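Local coordinates for putative NADPH:quinone oxidoreductase (Ralstonia eutropha, PDB 3IUP), which probably catalyses the NADPH-dependent reduction of quinones or related substrates, binding the dinucleotide in a Rossmann-type domain, at residues T178-N183 against N201-Q206; I243-T248 against Q282-G287; V35-E40 against R131-D136. All blocks are in the same frame, centred on the assembly; numbering follows the deposited sequence.

Interaction 1 (T178-N183 against N201-Q206). With NDP (NADPH dihydro-nicotinamide-adenine-dinucleotide phosphate), chain C.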
loop_
_atom_site.group_PDB
_atom_site.type_symbol
_atom_site.label_atom_id
_atom_site.label_comp_id
_atom_site.label_asym_id
_atom_site.label_seq_id
_atom_site.Cartn_x
_atom_site.Cartn_y
_atom_site.Cartn_z
ATOM N N THR A 178 -6.059 -10.274 11.373
ATOM C CA THR A 178 -5.254 -11.492 11.338
ATOM C C THR A 178 -4.527 -11.727 12.679
ATOM O O THR A 178 -4.487 -10.866 13.554
ATOM C CB THR A 178 -4.273 -11.539 10.190
ATOM O OG1 THR A 178 -3.151 -10.669 10.460
ATOM C CG2 THR A 178 -4.945 -11.139 8.847
ATOM N N ALA A 179 -3.939 -12.914 12.795
ATOM C CA ALA A 179 -3.381 -13.414 14.058
ATOM C C ALA A 179 -4.384 -13.131 15.186
ATOM O O ALA A 179 -4.017 -12.710 16.274
ATOM C CB ALA A 179 -1.998 -12.801 14.321
ATOM N N ALA A 180 -5.653 -13.440 14.908
ATOM C CA ALA A 180 -6.797 -12.934 15.671
ATOM C C ALA A 180 -6.903 -13.546 17.088
ATOM O O ALA A 180 -7.608 -13.023 17.929
ATOM C CB ALA A 180 -8.080 -13.122 14.943
ATOM N N ALA A 181 -6.161 -14.627 17.343
ATOM C CA ALA A 181 -6.138 -15.233 18.700
ATOM C C ALA A 181 -5.095 -14.581 19.584
ATOM O O ALA A 181 -4.913 -14.975 20.752
ATOM C CB ALA A 181 -5.911 -16.753 18.607
ATOM N N SER A 182 -4.429 -13.560 19.047
ATOM C CA SER A 182 -3.570 -12.714 19.884
ATOM C C SER A 182 -4.368 -12.084 21.012
ATOM O O SER A 182 -5.599 -11.980 20.952
ATOM C CB SER A 182 -2.902 -11.609 19.034
ATOM O OG SER A 182 -3.884 -10.688 18.621
ATOM N N ASN A 183 -3.685 -11.660 22.073
ATOM C CA ASN A 183 -4.357 -10.852 23.063
ATOM C C ASN A 183 -5.161 -9.694 22.454
ATOM O O ASN A 183 -6.337 -9.482 22.787
ATOM C CB ASN A 183 -3.390 -10.315 24.132
ATOM C CG ASN A 183 -3.044 -11.336 25.219
ATOM O OD1 ASN A 183 -3.156 -12.525 25.026
ATOM N ND2 ASN A 183 -2.619 -10.843 26.382
ATOM N N ASN A 201 -12.286 -12.747 11.585
ATOM C CA ASN A 201 -11.062 -13.117 12.295
ATOM C C ASN A 201 -10.321 -14.168 11.501
ATOM O O ASN A 201 -10.938 -15.124 11.046
ATOM C CB ASN A 201 -11.405 -13.725 13.667
ATOM C CG ASN A 201 -12.089 -12.758 14.583
ATOM O OD1 ASN A 201 -11.419 -11.949 15.202
ATOM N ND2 ASN A 201 -13.435 -12.820 14.693
ATOM N N ILE A 202 -9.033 -13.963 11.311
ATOM C CA ILE A 202 -8.163 -14.932 10.644
ATOM C C ILE A 202 -7.116 -15.418 11.605
ATOM O O ILE A 202 -6.444 -14.628 12.256
ATOM C CB ILE A 202 -7.516 -14.355 9.378
ATOM C CG1 ILE A 202 -8.596 -13.992 8.369
ATOM C CG2 ILE A 202 -6.536 -15.368 8.780
ATOM C CD1 ILE A 202 -8.118 -13.205 7.108
ATOM N N VAL A 203 -6.984 -16.745 11.708
ATOM C CA VAL A 203 -6.001 -17.377 12.591
ATOM C C VAL A 203 -5.118 -18.327 11.788
ATOM O O VAL A 203 -5.359 -18.535 10.597
ATOM C CB VAL A 203 -6.705 -18.148 13.747
ATOM C CG1 VAL A 203 -7.527 -17.203 14.618
ATOM C CG2 VAL A 203 -7.583 -19.285 13.178
ATOM N N ARG A 204 -4.128 -18.939 12.420
ATOM C CA ARG A 204 -3.260 -19.877 11.700
ATOM C C ARG A 204 -3.300 -21.311 12.139
ATOM O O ARG A 204 -2.625 -22.140 11.535
ATOM C CB ARG A 204 -1.821 -19.376 11.653
ATOM C CG ARG A 204 -1.049 -19.492 12.925
ATOM C CD ARG A 204 0.455 -19.324 12.567
ATOM N NE ARG A 204 1.333 -19.245 13.728
ATOM C CZ ARG A 204 2.666 -19.110 13.647
ATOM N NH1 ARG A 204 3.285 -19.066 12.450
ATOM N NH2 ARG A 204 3.408 -19.031 14.749
ATOM N N LYS A 205 -4.085 -21.602 13.174
ATOM C CA LYS A 205 -4.179 -22.956 13.762
ATOM C C LYS A 205 -5.667 -23.109 14.091
ATOM O O LYS A 205 -6.308 -22.175 14.580
ATOM C CB LYS A 205 -3.334 -23.119 15.051
ATOM C CG LYS A 205 -1.823 -23.161 14.880
ATOM C CD LYS A 205 -1.058 -23.352 16.219
ATOM C CE LYS A 205 0.499 -23.421 16.047
ATOM N NZ LYS A 205 1.262 -22.126 15.748
ATOM N N GLN A 206 -6.213 -24.292 13.870
ATOM C CA GLN A 206 -7.599 -24.512 14.256
ATOM C C GLN A 206 -7.897 -24.295 15.737
ATOM O O GLN A 206 -8.946 -23.776 16.080
ATOM C CB GLN A 206 -8.037 -25.902 13.840
ATOM C CG GLN A 206 -9.515 -26.147 14.039
ATOM C CD GLN A 206 -10.426 -25.272 13.195
ATOM O OE1 GLN A 206 -10.055 -24.797 12.129
ATOM N NE2 GLN A 206 -11.630 -25.036 13.701
HETATM P PA NDP C . 0.181 -11.928 21.438
HETATM O O1A NDP C . -0.868 -11.945 22.436
HETATM O O2A NDP C . 1.560 -12.291 21.832
HETATM O O5B NDP C . -0.347 -12.976 20.269
HETATM C C5B NDP C . 0.467 -13.084 19.096
HETATM C C4B NDP C . -0.267 -13.911 18.085
HETATM O O4B NDP C . 0.560 -13.945 16.959
HETATM C C3B NDP C . -0.516 -15.356 18.550
HETATM O O3B NDP C . -1.834 -15.820 18.346
HETATM C C2B NDP C . 0.427 -16.184 17.650
HETATM O O2B NDP C . -0.088 -17.463 17.279
HETATM C C1B NDP C . 0.535 -15.277 16.432
HETATM N N9A NDP C . 1.777 -15.466 15.671
HETATM C C8A NDP C . 3.048 -15.451 16.208
HETATM N N7A NDP C . 3.939 -15.571 15.208
HETATM C C5A NDP C . 3.254 -15.650 14.011
HETATM C C6A NDP C . 3.635 -15.790 12.661
HETATM N N6A NDP C . 4.909 -15.963 12.264
HETATM N N1A NDP C . 2.657 -15.829 11.689
HETATM C C2A NDP C . 1.336 -15.770 12.005
HETATM N N3A NDP C . 0.966 -15.632 13.323
HETATM C C4A NDP C . 1.898 -15.575 14.305
HETATM O O3 NDP C . 0.356 -10.525 20.655
HETATM P PN NDP C . -0.327 -9.167 21.012
HETATM O O1N NDP C . -1.763 -9.239 21.121
HETATM O O2N NDP C . 0.379 -8.467 22.138
HETATM O O5D NDP C . 0.026 -8.331 19.658
HETATM C C5D NDP C . -0.663 -8.651 18.440
HETATM C C4D NDP C . 0.011 -7.942 17.270
HETATM O O4D NDP C . -0.395 -6.559 17.332
HETATM C C3D NDP C . 1.553 -7.978 17.249
HETATM O O3D NDP C . 2.048 -8.120 15.933
HETATM C C2D NDP C . 1.898 -6.591 17.765
HETATM O O2D NDP C . 3.187 -6.108 17.417
HETATM C C1D NDP C . 0.782 -5.791 17.088
HETATM N N1N NDP C . 0.617 -4.425 17.633
HETATM C C2N NDP C . 0.941 -3.406 16.800
HETATM C C3N NDP C . 0.847 -2.099 17.200
HETATM C C7N NDP C . 1.082 -0.973 16.212
HETATM O O7N NDP C . 1.086 0.315 16.739
HETATM N N7N NDP C . 1.308 -1.147 14.903
HETATM C C4N NDP C . 0.125 -1.770 18.449
HETATM C C5N NDP C . -0.215 -2.971 19.296
HETATM C C6N NDP C . 0.040 -4.261 18.845
HETATM P P2B NDP C . 0.825 -18.822 17.421
HETATM O O1X NDP C . 0.446 -19.465 18.763
HETATM O O2X NDP C . 2.322 -18.535 17.362
HETATM O O3X NDP C . 0.383 -19.679 16.225
#
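N201 and A180 open a contact that illustrates how a Rossmann-type beta-alpha-beta unit grips a dinucleotide: strand 175-177 runs through the loop 178-182 into helix 183-195, and strand 199-203 lies parallel beside it after that crossover helix. The methyl CB of A180 sits against the N201 amide, 3.5 Å from OD1, while ND2 of N201 donates to H219 O. At I202 the backbone takes over. Its carbonyl O accepts from A180 N at 3.0 Å, the N-H pointing at it with an angle of 158°, and also receives a CA-H contact from T178. The I202 side chain lies alongside that of T178, and both rest on I257 of helix 253-266. V203 then offers its CG1 branch to the loop, 4.1 Å from A180 CB and close to A181, with Q208 of helix 206-214 next to it. Past A181 in that loop, S182 OG caps the helix at G185 N, and backbone N of N183, the first residue of helix 183-195, donates to the diphosphate oxygen O1A at 2.9 Å.

Beyond strand 199-203 the contact passes to the cofactor. R204 has CG set between its backbone N and carbonyl carbon (chi1 75°), and the rest of the chain runs straight, which carries the guanidinium out so that one face covers the adenine near C5A, offset toward the rim. Its edge meets the 2'-phosphate in plane: R204 NE reaches O3X at 2.7 Å and R204 NH2 reaches O2X at 2.9 Å. Such a clasp is consistent with selection of NADPH over NADH. K205, bent at its last torsion (chi4 74°), brings NZ to 2.6 Å from O3X, the same phosphate oxygen that R204 NE holds.

Interaction 2 (I243-T248 against Q282-G287). With NDP (NADPH dihydro-nicotinamide-adenine-dinucleotide phosphate), chain C.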
loop_
_atom_site.group_PDB
_atom_site.type_symbol
_atom_site.label_atom_id
_atom_site.label_comp_id
_atom_site.label_asym_id
_atom_site.label_seq_id
_atom_site.Cartn_x
_atom_site.Cartn_y
_atom_site.Cartn_z
ATOM N N ILE A 243 -11.590 -3.304 4.859
ATOM C CA ILE A 243 -10.322 -2.956 5.510
ATOM C C ILE A 243 -9.846 -4.102 6.378
ATOM O O ILE A 243 -10.662 -4.774 7.035
ATOM C CB ILE A 243 -10.456 -1.625 6.332
ATOM C CG1 ILE A 243 -9.100 -1.164 6.880
ATOM C CG2 ILE A 243 -11.493 -1.694 7.476
ATOM C CD1 ILE A 243 -9.142 0.300 7.460
ATOM N N ALA A 244 -8.550 -4.369 6.330
ATOM C CA ALA A 244 -7.940 -5.419 7.117
ATOM C C ALA A 244 -6.777 -4.863 7.881
ATOM O O ALA A 244 -5.993 -4.040 7.341
ATOM C CB ALA A 244 -7.420 -6.604 6.195
ATOM N N PHE A 245 -6.583 -5.412 9.075
ATOM C CA PHE A 245 -5.366 -5.209 9.835
ATOM C C PHE A 245 -4.631 -6.516 9.963
ATOM O O PHE A 245 -5.165 -7.482 10.557
ATOM C CB PHE A 245 -5.687 -4.626 11.185
ATOM C CG PHE A 245 -6.196 -3.230 11.102
ATOM C CD1 PHE A 245 -7.504 -2.992 10.842
ATOM C CD2 PHE A 245 -5.305 -2.156 11.255
ATOM C CE1 PHE A 245 -7.959 -1.652 10.716
ATOM C CE2 PHE A 245 -5.731 -0.884 11.126
ATOM C CZ PHE A 245 -7.035 -0.624 10.866
ATOM N N ASP A 246 -3.451 -6.558 9.359
ATOM C CA ASP A 246 -2.631 -7.749 9.306
ATOM C C ASP A 246 -1.413 -7.645 10.238
ATOM O O ASP A 246 -0.542 -6.804 10.050
ATOM C CB ASP A 246 -2.197 -8.001 7.905
ATOM C CG ASP A 246 -1.232 -9.180 7.793
ATOM O OD1 ASP A 246 -1.452 -10.210 8.476
ATOM O OD2 ASP A 246 -0.290 -9.064 7.008
ATOM N N ALA A 247 -1.340 -8.555 11.198
ATOM C CA ALA A 247 -0.247 -8.588 12.152
ATOM C C ALA A 247 0.937 -9.350 11.616
ATOM O O ALA A 247 2.038 -9.259 12.184
ATOM C CB ALA A 247 -0.718 -9.239 13.483
ATOM N N THR A 248 0.730 -10.106 10.530
ATOM C CA THR A 248 1.780 -10.969 10.017
ATOM C C THR A 248 2.815 -10.215 9.199
ATOM O O THR A 248 4.027 -10.325 9.443
ATOM C CB THR A 248 1.215 -12.187 9.291
ATOM O OG1 THR A 248 0.564 -11.822 8.070
ATOM C CG2 THR A 248 0.238 -12.930 10.250
ATOM N N GLN A 282 -8.414 -1.895 1.639
ATOM C CA GLN A 282 -7.218 -1.435 2.340
ATOM C C GLN A 282 -6.685 -2.522 3.298
ATOM O O GLN A 282 -7.456 -3.040 4.092
ATOM C CB GLN A 282 -7.528 -0.174 3.134
ATOM C CG GLN A 282 -6.339 0.446 3.883
ATOM C CD GLN A 282 -5.260 1.001 2.964
ATOM O OE1 GLN A 282 -5.524 1.473 1.867
ATOM N NE2 GLN A 282 -4.012 0.924 3.426
ATOM N N VAL A 283 -5.387 -2.801 3.251
ATOM C CA VAL A 283 -4.738 -3.693 4.243
ATOM C C VAL A 283 -3.663 -2.920 4.950
ATOM O O VAL A 283 -2.754 -2.408 4.280
ATOM C CB VAL A 283 -4.145 -4.944 3.617
ATOM C CG1 VAL A 283 -3.362 -5.769 4.730
ATOM C CG2 VAL A 283 -5.254 -5.799 2.993
ATOM N N TYR A 284 -3.757 -2.783 6.265
ATOM C CA TYR A 284 -2.685 -2.202 7.066
ATOM C C TYR A 284 -1.840 -3.324 7.662
ATOM O O TYR A 284 -2.371 -4.211 8.339
ATOM C CB TYR A 284 -3.264 -1.322 8.123
ATOM C CG TYR A 284 -3.735 0.001 7.586
ATOM C CD1 TYR A 284 -2.828 0.905 7.095
ATOM C CD2 TYR A 284 -5.106 0.357 7.595
ATOM C CE1 TYR A 284 -3.235 2.142 6.621
ATOM C CE2 TYR A 284 -5.523 1.598 7.127
ATOM C CZ TYR A 284 -4.578 2.472 6.631
ATOM O OH TYR A 284 -4.905 3.713 6.137
ATOM N N LEU A 285 -0.530 -3.270 7.422
ATOM C CA LEU A 285 0.392 -4.217 8.026
ATOM C C LEU A 285 0.807 -3.534 9.335
ATOM O O LEU A 285 1.666 -2.655 9.336
ATOM C CB LEU A 285 1.565 -4.496 7.127
ATOM C CG LEU A 285 1.272 -4.978 5.717
ATOM C CD1 LEU A 285 2.566 -5.409 4.961
ATOM C CD2 LEU A 285 0.209 -6.062 5.666
ATOM N N TYR A 286 0.186 -3.894 10.446
ATOM C CA TYR A 286 0.444 -3.242 11.733
ATOM C C TYR A 286 1.383 -4.087 12.608
ATOM O O TYR A 286 1.776 -3.675 13.687
ATOM C CB TYR A 286 -0.872 -2.888 12.465
ATOM C CG TYR A 286 -1.457 -4.036 13.237
ATOM C CD1 TYR A 286 -2.081 -5.088 12.588
ATOM C CD2 TYR A 286 -1.385 -4.068 14.609
ATOM C CE1 TYR A 286 -2.637 -6.129 13.295
ATOM C CE2 TYR A 286 -1.914 -5.117 15.336
ATOM C CZ TYR A 286 -2.507 -6.162 14.674
ATOM O OH TYR A 286 -3.021 -7.185 15.434
ATOM N N GLY A 287 1.728 -5.269 12.139
ATOM C CA GLY A 287 2.734 -6.090 12.801
ATOM C C GLY A 287 3.615 -6.750 11.791
ATOM O O GLY A 287 3.396 -6.692 10.565
HETATM P PA NDP C . 0.181 -11.928 21.438
HETATM O O1A NDP C . -0.868 -11.945 22.436
HETATM O O2A NDP C . 1.560 -12.291 21.832
HETATM O O5B NDP C . -0.347 -12.976 20.269
HETATM C C5B NDP C . 0.467 -13.084 19.096
HETATM C C4B NDP C . -0.267 -13.911 18.085
HETATM O O4B NDP C . 0.560 -13.945 16.959
HETATM C C3B NDP C . -0.516 -15.356 18.550
HETATM O O3B NDP C . -1.834 -15.820 18.346
HETATM C C2B NDP C . 0.427 -16.184 17.650
HETATM O O2B NDP C . -0.088 -17.463 17.279
HETATM C C1B NDP C . 0.535 -15.277 16.432
HETATM N N9A NDP C . 1.777 -15.466 15.671
HETATM C C8A NDP C . 3.048 -15.451 16.208
HETATM N N7A NDP C . 3.939 -15.571 15.208
HETATM C C5A NDP C . 3.254 -15.650 14.011
HETATM C C6A NDP C . 3.635 -15.790 12.661
HETATM N N6A NDP C . 4.909 -15.963 12.264
HETATM N N1A NDP C . 2.657 -15.829 11.689
HETATM C C2A NDP C . 1.336 -15.770 12.005
HETATM N N3A NDP C . 0.966 -15.632 13.323
HETATM C C4A NDP C . 1.898 -15.575 14.305
HETATM O O3 NDP C . 0.356 -10.525 20.655
HETATM P PN NDP C . -0.327 -9.167 21.012
HETATM O O1N NDP C . -1.763 -9.239 21.121
HETATM O O2N NDP C . 0.379 -8.467 22.138
HETATM O O5D NDP C . 0.026 -8.331 19.658
HETATM C C5D NDP C . -0.663 -8.651 18.440
HETATM C C4D NDP C . 0.011 -7.942 17.270
HETATM O O4D NDP C . -0.395 -6.559 17.332
HETATM C C3D NDP C . 1.553 -7.978 17.249
HETATM O O3D NDP C . 2.048 -8.120 15.933
HETATM C C2D NDP C . 1.898 -6.591 17.765
HETATM O O2D NDP C . 3.187 -6.108 17.417
HETATM C C1D NDP C . 0.782 -5.791 17.088
HETATM N N1N NDP C . 0.617 -4.425 17.633
HETATM C C2N NDP C . 0.941 -3.406 16.800
HETATM C C3N NDP C . 0.847 -2.099 17.200
HETATM C C7N NDP C . 1.082 -0.973 16.212
HETATM O O7N NDP C . 1.086 0.315 16.739
HETATM N N7N NDP C . 1.308 -1.147 14.903
HETATM C C4N NDP C . 0.125 -1.770 18.449
HETATM C C5N NDP C . -0.215 -2.971 19.296
HETATM C C6N NDP C . 0.040 -4.261 18.845
HETATM P P2B NDP C . 0.825 -18.822 17.421
HETATM O O1X NDP C . 0.446 -19.465 18.763
HETATM O O2X NDP C . 2.322 -18.535 17.362
HETATM O O3X NDP C . 0.383 -19.679 16.225
#
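Strand 243-246 runs parallel to strand 282-285, their directions 17° apart, and A244 N to Q282 O, Y284 N to A244 O and D246 N to Y284 O form the regular ladder, each at 2.8 Å. Where the ladder ends, D246 O turns to Y286 N, with G287 N adding a weak second bond. These are the two strands of a beta-alpha-beta unit whose crossover holds helix 253-266.

On the face of I243, F245 and Y284, the F245 and Y284 rings lie side by side, centroids 5.6 Å apart and planes at 27°, slid so far that they barely overlap. CD1 of I243 meets the Y284 ring at its edge, 3.9 Å from CE2, and W309 packs edge-to-face on both rings. The Y284 hydroxyl binds E170. On the other face, A244 CB meets V283 CG2, and L285 CD2 lies 3.3 Å from D246 OD2.

At the strand ends the Y286 ring, with CG between backbone N and carbonyl carbon (chi1 83°), touches A247 CB through CE1 and OH, while CE2 and CD2 meet the ribose O4D and the nicotinamide C2N; its hydroxyl binds H177. Y286 O accepts a hydrogen bond from the carboxamide N7N of NADPH at 2.8 Å.

D246 OD1 forms an Asx turn: T248 N comes from above the carboxylate plane, T248 OG1 at 2.6 Å on the syn lone pair, and T178 OG1 is a further partner, while G249 N binds OD2. So many donors around a buried carboxylate probably stabilise its negative charge and fix the bend that carries the chain toward the cofactor.

Interaction 3 (V35-E40 against R131-D136)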
loop_
_atom_site.group_PDB
_atom_site.type_symbol
_atom_site.label_atom_id
_atom_site.label_comp_id
_atom_site.label_asym_id
_atom_site.label_seq_id
_atom_site.Cartn_x
_atom_site.Cartn_y
_atom_site.Cartn_z
ATOM N N VAL A 35 5.526 12.701 38.860
ATOM C CA VAL A 35 5.283 11.732 39.946
ATOM C C VAL A 35 6.291 10.604 39.833
ATOM O O VAL A 35 6.819 10.354 38.748
ATOM C CB VAL A 35 3.847 11.182 39.923
ATOM C CG1 VAL A 35 2.812 12.361 40.144
ATOM C CG2 VAL A 35 3.554 10.409 38.619
ATOM N N LEU A 36 6.544 9.917 40.939
ATOM C CA LEU A 36 7.401 8.764 40.938
ATOM C C LEU A 36 6.522 7.566 41.133
ATOM O O LEU A 36 5.800 7.492 42.134
ATOM C CB LEU A 36 8.425 8.838 42.071
ATOM C CG LEU A 36 9.512 7.752 42.026
ATOM C CD1 LEU A 36 10.423 7.986 40.820
ATOM C CD2 LEU A 36 10.280 7.750 43.363
ATOM N N ILE A 37 6.589 6.623 40.180
ATOM C CA ILE A 37 5.784 5.412 40.222
ATOM C C ILE A 37 6.634 4.207 40.558
ATOM O O ILE A 37 7.697 3.990 39.945
ATOM C CB ILE A 37 5.075 5.145 38.901
ATOM C CG1 ILE A 37 4.190 6.332 38.494
ATOM C CG2 ILE A 37 4.290 3.841 38.980
ATOM C CD1 ILE A 37 3.885 6.274 36.998
ATOM N N ARG A 38 6.189 3.415 41.531
ATOM C CA ARG A 38 6.791 2.102 41.777
ATOM C C ARG A 38 6.085 1.129 40.826
ATOM O O ARG A 38 4.922 0.815 41.029
ATOM C CB ARG A 38 6.575 1.650 43.235
ATOM C CG ARG A 38 7.291 0.316 43.569
ATOM C CD ARG A 38 7.105 -0.145 44.992
ATOM N NE ARG A 38 5.709 -0.452 45.216
ATOM C CZ ARG A 38 4.914 0.159 46.096
ATOM N NH1 ARG A 38 5.391 1.084 46.925
ATOM N NH2 ARG A 38 3.652 -0.207 46.192
ATOM N N ILE A 39 6.796 0.646 39.803
ATOM C CA ILE A 39 6.149 -0.145 38.749
ATOM C C ILE A 39 6.014 -1.602 39.222
ATOM O O ILE A 39 6.978 -2.210 39.664
ATOM C CB ILE A 39 6.911 -0.051 37.421
ATOM C CG1 ILE A 39 6.986 1.412 36.959
ATOM C CG2 ILE A 39 6.210 -0.920 36.354
ATOM C CD1 ILE A 39 7.978 1.667 35.833
ATOM N N GLU A 40 4.788 -2.117 39.160
ATOM C CA GLU A 40 4.485 -3.472 39.649
ATOM C C GLU A 40 4.020 -4.422 38.546
ATOM O O GLU A 40 3.864 -5.633 38.795
ATOM C CB GLU A 40 3.465 -3.406 40.794
ATOM C CG GLU A 40 4.057 -2.646 41.969
ATOM C CD GLU A 40 3.199 -2.608 43.192
ATOM O OE1 GLU A 40 2.037 -2.987 43.118
ATOM O OE2 GLU A 40 3.750 -2.252 44.271
ATOM N N ARG A 131 9.775 4.771 38.093
ATOM C CA ARG A 131 9.816 5.711 36.959
ATOM C C ARG A 131 9.258 7.047 37.388
ATOM O O ARG A 131 8.203 7.091 38.034
ATOM C CB ARG A 131 9.070 5.151 35.730
ATOM C CG ARG A 131 9.947 4.202 34.925
ATOM C CD ARG A 131 10.930 4.950 34.030
ATOM N NE ARG A 131 10.248 5.432 32.832
ATOM C CZ ARG A 131 10.095 6.706 32.475
ATOM N NH1 ARG A 131 10.622 7.699 33.205
ATOM N NH2 ARG A 131 9.441 6.993 31.357
ATOM N N CYS A 132 9.990 8.095 37.040
ATOM C CA CYS A 132 9.621 9.477 37.281
ATOM C C CYS A 132 9.075 10.030 35.993
ATOM O O CYS A 132 9.797 10.128 34.984
ATOM C CB CYS A 132 10.818 10.285 37.704
ATOM S SG CYS A 132 10.376 11.977 38.120
ATOM N N ILE A 133 7.778 10.265 35.974
ATOM C CA ILE A 133 7.142 10.679 34.742
ATOM C C ILE A 133 6.160 11.793 34.973
ATOM O O ILE A 133 5.691 11.955 36.071
ATOM C CB ILE A 133 6.475 9.524 34.019
ATOM C CG1 ILE A 133 5.155 9.152 34.621
ATOM C CG2 ILE A 133 7.380 8.276 33.975
ATOM C CD1 ILE A 133 4.276 8.567 33.539
ATOM N N PRO A 134 5.852 12.557 33.923
ATOM C CA PRO A 134 4.872 13.634 34.102
ATOM C C PRO A 134 3.510 13.142 34.517
ATOM O O PRO A 134 3.001 12.134 33.993
ATOM C CB PRO A 134 4.800 14.292 32.733
ATOM C CG PRO A 134 6.121 13.994 32.115
ATOM C CD PRO A 134 6.470 12.610 32.590
ATOM N N ALA A 135 2.952 13.851 35.483
ATOM C CA ALA A 135 1.589 13.666 35.932
ATOM C C ALA A 135 0.654 13.513 34.732
ATOM O O ALA A 135 -0.228 12.665 34.760
ATOM C CB ALA A 135 1.156 14.843 36.793
ATOM N N ASP A 136 0.867 14.315 33.680
ATOM C CA ASP A 136 -0.080 14.308 32.574
ATOM C C ASP A 136 0.040 13.072 31.687
ATOM O O ASP A 136 -0.755 12.919 30.774
ATOM C CB ASP A 136 -0.088 15.648 31.766
ATOM C CG ASP A 136 1.181 15.888 30.910
ATOM O OD1 ASP A 136 2.069 15.006 30.766
ATOM O OD2 ASP A 136 1.285 17.019 30.372
#
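I37 and I133 form the apolar centre, CD1 of I37 touching CG1 of I133 at 3.9 Å. CG1 of I37 stands anti to its own carbonyl carbon (chi1 -57°), and the chain continues extended, bringing CD1 across the neighbouring strand. V35 packs on the same face through CG2, near the I133 carbonyl, and C138 of strand 138-140 covers all three. Across the sheet, L36 CD1 rests on C132 CB, also at 3.9 Å.

Beneath these side chains the backbones form an antiparallel ladder with two hydrogen-bonded pairs. V35 and I133 exchange bonds of 2.9 Å in each direction, N to O. I37 N donates to R131 O at 2.7 Å, and R131 N returns to I37 O. The short strand axes stand 135° apart, so the pair is strongly twisted; both strands lie in the GroES-like domain.

Farther out, the R131 chain folds back at chi2 and chi3, laying one guanidinium face over I133 CG2 while NH2 binds the G124 carbonyl. Within segment 35-40, R38 forms a salt bridge with E40, NE and NH2 both reaching OE2 at 2.8 Å from the same face. The polar ends of both arginines, each partnered, thus lie outside the apolar core.

Followed from the N terminus, the chain first closes interaction 3, where strands 34-43 and 130-134 bring together residues separated by 90 others inside the GroES-like domain. Interaction 1 comes next, over a connection of 17 residues, most of it helix 183-195. Interaction 2 follows with 33 residues between its segments. The three lie in series, with no nesting or crossing. Interactions 1 and 2 tie together strands 175-177, 199-203, 243-249 and 281-285 of one parallel sheet; T178 OG1, bonded to D246 OD1 and A247 N, is the polar tie between them. Together they shape the NADPH site. Interaction 3 stands apart, its centre about 35 Å from that of interaction 1 and about 33 Å from that of interaction 2.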